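Local coordinates for protein ribose 5-phosphate isomerase, putative (Trypanosoma brucei brucei, PDB 6FXS) that probably interconverts ribose 5-phosphate and ribulose 5-phosphate, at residues 39-51 with 137-149. Numbering follows the deposited sequence.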
loop_
_atom_site.group_PDB
_atom_site.type_symbol
_atom_site.label_atom_id
_atom_site.label_comp_id
_atom_site.label_asym_id
_atom_site.label_seq_id
_atom_site.Cartn_x
_atom_site.Cartn_y
_atom_site.Cartn_z
ATOM N N SER B 39 -6.817 -20.301 -4.093
ATOM C CA SER B 39 -7.413 -19.258 -3.235
ATOM C C SER B 39 -8.134 -18.202 -4.152
ATOM O O SER B 39 -9.200 -17.767 -3.837
ATOM C CB SER B 39 -6.325 -18.642 -2.321
ATOM O OG SER B 39 -5.428 -17.851 -3.127
ATOM N N ILE B 40 -7.577 -17.848 -5.297
ATOM C CA ILE B 40 -8.224 -16.854 -6.171
ATOM C C ILE B 40 -9.615 -17.354 -6.661
ATOM O O ILE B 40 -10.611 -16.626 -6.634
ATOM C CB ILE B 40 -7.406 -16.586 -7.427
ATOM C CG1 ILE B 40 -5.975 -16.082 -7.112
ATOM C CG2 ILE B 40 -8.138 -15.618 -8.352
ATOM C CD1 ILE B 40 -5.876 -14.878 -6.201
ATOM N N VAL B 41 -9.655 -18.621 -7.117
ATOM C CA VAL B 41 -10.927 -19.308 -7.521
ATOM C C VAL B 41 -11.950 -19.244 -6.396
ATOM O O VAL B 41 -13.101 -18.878 -6.596
ATOM C CB VAL B 41 -10.603 -20.810 -7.946
ATOM C CG1 VAL B 41 -11.850 -21.621 -8.280
ATOM C CG2 VAL B 41 -9.668 -20.769 -9.095
ATOM N N ARG B 42 -11.513 -19.549 -5.203
ATOM C CA ARG B 42 -12.387 -19.499 -4.022
ATOM C C ARG B 42 -12.859 -18.086 -3.673
ATOM O O ARG B 42 -14.044 -17.878 -3.330
ATOM C CB ARG B 42 -11.670 -20.085 -2.817
ATOM C CG ARG B 42 -12.480 -20.222 -1.563
ATOM C CD ARG B 42 -11.621 -20.541 -0.323
ATOM N NE ARG B 42 -10.434 -21.301 -0.731
ATOM C CZ ARG B 42 -9.163 -21.025 -0.428
ATOM N NH1 ARG B 42 -8.839 -20.002 0.372
ATOM N NH2 ARG B 42 -8.193 -21.816 -0.921
ATOM N N TYR B 43 -11.971 -17.100 -3.827
ATOM C CA TYR B 43 -12.425 -15.715 -3.598
ATOM C C TYR B 43 -13.483 -15.306 -4.624
ATOM O O TYR B 43 -14.433 -14.634 -4.261
ATOM C CB TYR B 43 -11.254 -14.739 -3.618
ATOM C CG TYR B 43 -10.127 -15.038 -2.655
ATOM C CD1 TYR B 43 -10.309 -15.725 -1.457
ATOM C CD2 TYR B 43 -8.864 -14.613 -2.947
ATOM C CE1 TYR B 43 -9.240 -16.036 -0.617
ATOM C CE2 TYR B 43 -7.794 -14.861 -2.113
ATOM C CZ TYR B 43 -7.967 -15.550 -0.945
ATOM O OH TYR B 43 -6.807 -15.717 -0.210
ATOM N N VAL B 44 -13.351 -15.743 -5.870
ATOM C CA VAL B 44 -14.369 -15.452 -6.856
ATOM C C VAL B 44 -15.761 -16.021 -6.476
ATOM O O VAL B 44 -16.742 -15.345 -6.638
ATOM C CB VAL B 44 -13.985 -15.991 -8.263
ATOM C CG1 VAL B 44 -15.178 -15.832 -9.212
ATOM C CG2 VAL B 44 -12.732 -15.284 -8.817
ATOM N N ARG B 45 -15.806 -17.262 -5.963
ATOM C CA ARG B 45 -17.080 -17.917 -5.590
ATOM C C ARG B 45 -17.619 -17.216 -4.339
ATOM O O ARG B 45 -18.816 -17.007 -4.209
ATOM C CB ARG B 45 -16.878 -19.438 -5.299
ATOM C CG ARG B 45 -16.349 -20.215 -6.480
ATOM C CD ARG B 45 -16.531 -21.728 -6.319
ATOM N NE ARG B 45 -17.079 -22.183 -7.587
ATOM C CZ ARG B 45 -18.372 -22.074 -7.932
ATOM N NH1 ARG B 45 -19.297 -21.584 -7.089
ATOM N NH2 ARG B 45 -18.755 -22.492 -9.148
ATOM N N GLU B 46 -16.742 -16.775 -3.446
ATOM C CA GLU B 46 -17.248 -15.958 -2.328
ATOM C C GLU B 46 -17.825 -14.605 -2.691
ATOM O O GLU B 46 -18.623 -14.069 -1.927
ATOM C CB GLU B 46 -16.156 -15.723 -1.344
ATOM C CG GLU B 46 -15.711 -16.938 -0.605
ATOM C CD GLU B 46 -14.772 -16.463 0.498
ATOM O OE1 GLU B 46 -15.267 -16.020 1.583
ATOM O OE2 GLU B 46 -13.553 -16.451 0.253
ATOM N N ALA B 47 -17.481 -14.050 -3.853
ATOM C CA ALA B 47 -18.009 -12.765 -4.240
ATOM C C ALA B 47 -19.512 -12.862 -4.513
ATOM O O ALA B 47 -20.184 -11.857 -4.474
ATOM C CB ALA B 47 -17.312 -12.220 -5.476
ATOM N N GLY B 48 -20.011 -14.050 -4.857
ATOM C CA GLY B 48 -21.484 -14.269 -5.009
ATOM C C GLY B 48 -21.756 -15.472 -5.903
ATOM O O GLY B 48 -20.922 -15.896 -6.728
ATOM N N GLU B 49 -22.947 -16.027 -5.752
ATOM C CA GLU B 49 -23.379 -17.214 -6.513
ATOM C C GLU B 49 -23.416 -17.045 -8.002
ATOM O O GLU B 49 -23.153 -17.973 -8.688
ATOM C CB GLU B 49 -24.745 -17.676 -6.029
ATOM C CG GLU B 49 -24.646 -18.373 -4.676
ATOM C CD GLU B 49 -25.386 -19.710 -4.668
ATOM O OE1 GLU B 49 -26.631 -19.702 -4.877
ATOM O OE2 GLU B 49 -24.716 -20.752 -4.466
ATOM N N GLU B 50 -23.693 -15.845 -8.501
ATOM C CA GLU B 50 -23.651 -15.607 -9.957
ATOM C C GLU B 50 -22.253 -15.791 -10.649
ATOM O O GLU B 50 -22.196 -15.955 -11.880
ATOM C CB GLU B 50 -24.241 -14.220 -10.277
ATOM C CG GLU B 50 -23.383 -12.992 -9.956
ATOM C CD GLU B 50 -23.547 -12.474 -8.543
ATOM O OE1 GLU B 50 -23.637 -13.273 -7.569
ATOM O OE2 GLU B 50 -23.625 -11.242 -8.410
ATOM N N PHE B 51 -21.148 -15.773 -9.887
ATOM C CA PHE B 51 -19.795 -15.830 -10.481
ATOM C C PHE B 51 -19.313 -17.219 -10.726
ATOM O O PHE B 51 -19.219 -18.029 -9.824
ATOM C CB PHE B 51 -18.759 -15.009 -9.647
ATOM C CG PHE B 51 -19.171 -13.589 -9.501
ATOM C CD1 PHE B 51 -19.163 -12.774 -10.593
ATOM C CD2 PHE B 51 -19.643 -13.099 -8.317
ATOM C CE1 PHE B 51 -19.657 -11.477 -10.529
ATOM C CE2 PHE B 51 -20.093 -11.780 -8.194
ATOM C CZ PHE B 51 -20.128 -10.973 -9.322
ATOM N N PRO B 137 -2.927 -12.201 1.257
ATOM C CA PRO B 137 -4.159 -12.941 0.811
ATOM C C PRO B 137 -5.503 -12.335 1.158
ATOM O O PRO B 137 -6.419 -12.427 0.350
ATOM C CB PRO B 137 -4.009 -14.385 1.462
ATOM C CG PRO B 137 -2.765 -14.296 2.285
ATOM C CD PRO B 137 -1.921 -13.107 1.825
ATOM N N ALA B 138 -5.635 -11.749 2.343
ATOM C CA ALA B 138 -6.877 -11.132 2.694
ATOM C C ALA B 138 -7.174 -9.870 1.837
ATOM O O ALA B 138 -8.352 -9.577 1.576
ATOM C CB ALA B 138 -6.981 -10.848 4.174
ATOM N N VAL B 139 -6.128 -9.217 1.329
ATOM C CA VAL B 139 -6.343 -8.028 0.541
ATOM C C VAL B 139 -6.615 -8.450 -0.864
ATOM O O VAL B 139 -7.452 -7.869 -1.570
ATOM C CB VAL B 139 -5.186 -7.015 0.691
ATOM C CG1 VAL B 139 -5.441 -5.808 -0.196
ATOM C CG2 VAL B 139 -5.094 -6.569 2.096
ATOM N N LEU B 140 -5.974 -9.513 -1.308
ATOM C CA LEU B 140 -6.335 -10.010 -2.602
ATOM C C LEU B 140 -7.805 -10.419 -2.683
ATOM O O LEU B 140 -8.499 -10.171 -3.673
ATOM C CB LEU B 140 -5.441 -11.203 -2.914
ATOM C CG LEU B 140 -3.945 -11.003 -3.234
ATOM C CD1 LEU B 140 -3.220 -12.352 -3.384
ATOM C CD2 LEU B 140 -3.845 -10.213 -4.493
ATOM N N ARG B 141 -8.250 -11.104 -1.644
ATOM C CA ARG B 141 -9.642 -11.489 -1.519
ATOM C C ARG B 141 -10.547 -10.264 -1.519
ATOM O O ARG B 141 -11.589 -10.230 -2.215
ATOM C CB ARG B 141 -9.851 -12.292 -0.221
ATOM C CG ARG B 141 -11.333 -12.530 0.128
ATOM C CD ARG B 141 -11.385 -13.483 1.322
ATOM N NE ARG B 141 -12.734 -13.822 1.660
ATOM C CZ ARG B 141 -13.584 -13.042 2.302
ATOM N NH1 ARG B 141 -13.287 -11.804 2.651
ATOM N NH2 ARG B 141 -14.776 -13.497 2.559
ATOM N N GLU B 142 -10.189 -9.264 -0.695
ATOM C CA GLU B 142 -11.010 -8.015 -0.680
ATOM C C GLU B 142 -11.123 -7.400 -2.045
ATOM O O GLU B 142 -12.215 -6.962 -2.472
ATOM C CB GLU B 142 -10.433 -6.995 0.343
ATOM C CG GLU B 142 -11.208 -5.713 0.529
ATOM C CD GLU B 142 -10.411 -4.745 1.370
ATOM O OE1 GLU B 142 -9.216 -4.446 1.166
ATOM O OE2 GLU B 142 -10.944 -4.340 2.306
ATOM N N ILE B 143 -10.002 -7.302 -2.728
ATOM C CA ILE B 143 -9.959 -6.668 -4.031
ATOM C C ILE B 143 -10.884 -7.444 -5.017
ATOM O O ILE B 143 -11.657 -6.840 -5.749
ATOM C CB ILE B 143 -8.501 -6.618 -4.629
ATOM C CG1 ILE B 143 -7.574 -5.607 -3.864
ATOM C CG2 ILE B 143 -8.521 -6.322 -6.132
ATOM C CD1 ILE B 143 -6.071 -5.913 -4.004
ATOM N N ILE B 144 -10.744 -8.765 -5.068
ATOM C CA ILE B 144 -11.515 -9.590 -6.004
ATOM C C ILE B 144 -13.024 -9.462 -5.755
ATOM O O ILE B 144 -13.824 -9.169 -6.669
ATOM C CB ILE B 144 -11.003 -11.058 -5.971
ATOM C CG1 ILE B 144 -9.695 -11.137 -6.742
ATOM C CG2 ILE B 144 -12.048 -12.015 -6.555
ATOM C CD1 ILE B 144 -8.842 -12.321 -6.360
ATOM N N MET B 145 -13.386 -9.543 -4.502
ATOM C CA MET B 145 -14.811 -9.423 -4.143
ATOM C C MET B 145 -15.343 -8.056 -4.522
ATOM O O MET B 145 -16.490 -7.931 -5.044
ATOM C CB MET B 145 -15.067 -9.755 -2.664
ATOM C CG MET B 145 -14.737 -11.239 -2.375
ATOM S SD MET B 145 -14.958 -11.744 -0.661
ATOM C CE MET B 145 -16.746 -11.577 -0.454
ATOM N N THR B 146 -14.527 -7.028 -4.240
ATOM C CA THR B 146 -14.939 -5.652 -4.486
ATOM C C THR B 146 -15.024 -5.445 -6.014
ATOM O O THR B 146 -15.956 -4.847 -6.534
ATOM C CB THR B 146 -13.926 -4.651 -3.832
ATOM O OG1 THR B 146 -13.898 -4.916 -2.447
ATOM C CG2 THR B 146 -14.320 -3.218 -4.030
ATOM N N PHE B 147 -14.003 -5.910 -6.722
ATOM C CA PHE B 147 -13.974 -5.715 -8.153
ATOM C C PHE B 147 -15.237 -6.343 -8.816
ATOM O O PHE B 147 -15.827 -5.814 -9.748
ATOM C CB PHE B 147 -12.686 -6.310 -8.723
ATOM C CG PHE B 147 -12.398 -5.917 -10.123
ATOM C CD1 PHE B 147 -11.765 -4.699 -10.401
ATOM C CD2 PHE B 147 -12.775 -6.714 -11.177
ATOM C CE1 PHE B 147 -11.412 -4.363 -11.669
ATOM C CE2 PHE B 147 -12.467 -6.350 -12.497
ATOM C CZ PHE B 147 -11.800 -5.179 -12.756
ATOM N N LEU B 148 -15.600 -7.525 -8.350
ATOM C CA LEU B 148 -16.724 -8.275 -8.966
ATOM C C LEU B 148 -18.044 -7.684 -8.577
ATOM O O LEU B 148 -18.956 -7.713 -9.402
ATOM C CB LEU B 148 -16.691 -9.733 -8.545
ATOM C CG LEU B 148 -15.535 -10.549 -9.121
ATOM C CD1 LEU B 148 -15.464 -11.955 -8.543
ATOM C CD2 LEU B 148 -15.588 -10.564 -10.615
ATOM N N GLN B 149 -18.145 -7.129 -7.370
ATOM C CA GLN B 149 -19.421 -6.658 -6.853
ATOM C C GLN B 149 -19.711 -5.185 -7.186
ATOM O O GLN B 149 -20.888 -4.742 -7.157
ATOM C CB GLN B 149 -19.489 -6.828 -5.347
ATOM C CG GLN B 149 -19.673 -8.253 -4.903
ATOM C CD GLN B 149 -19.668 -8.328 -3.404
ATOM O OE1 GLN B 149 -19.603 -7.298 -2.695
ATOM N NE2 GLN B 149 -19.640 -9.511 -2.907
#
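The ring of Y43 pushes into a hole on helix 137-149 formed by P137, L140, R141 and I144. R141 CB sits squarely over one face of the ring, 3.5 Å from its centroid, a CH-pi contact; S39 O lies over the opposite face, so the ring is held flat between its own helix and its neighbour. Deeper in, the packing is tight and buried: I144 CD1 meets I40 CG2 at 3.9 Å, while the side chains of I144 and V44 cross nearly at right angles, their CG2 atoms touching. The backbones come closest at A47, whose CA is 4.6 Å from M145 CA; its small CB leaves room for this and packs 3.6 Å from L148 CD1. L148 CB lies over one face of the F51 ring. I40 and V44 continue this layer onto I86 of strand 84-89.

The outer side is polar and nearer solvent, with E46, R141 and M145 partly exposed. R141, extended from CG to NE with chi1 at 170°, runs past Y43 CD1 and grips E46 side-on. Its NH2 meets OE1 at 2.7 Å; NE reaches OE2 at 3.1 Å. M145 SD rests over the guanidinium face. Exposed Q149 gives a nearly straight NE2 bond to A47 O (2.9 Å), just before G48 with its positive phi.

Crossing at -42° with axes 8.6 Å apart, these are neighbouring helices on one face of the parallel sheet in a Rossmann-like alpha/beta/alpha sandwich, as in RpiB isomerases.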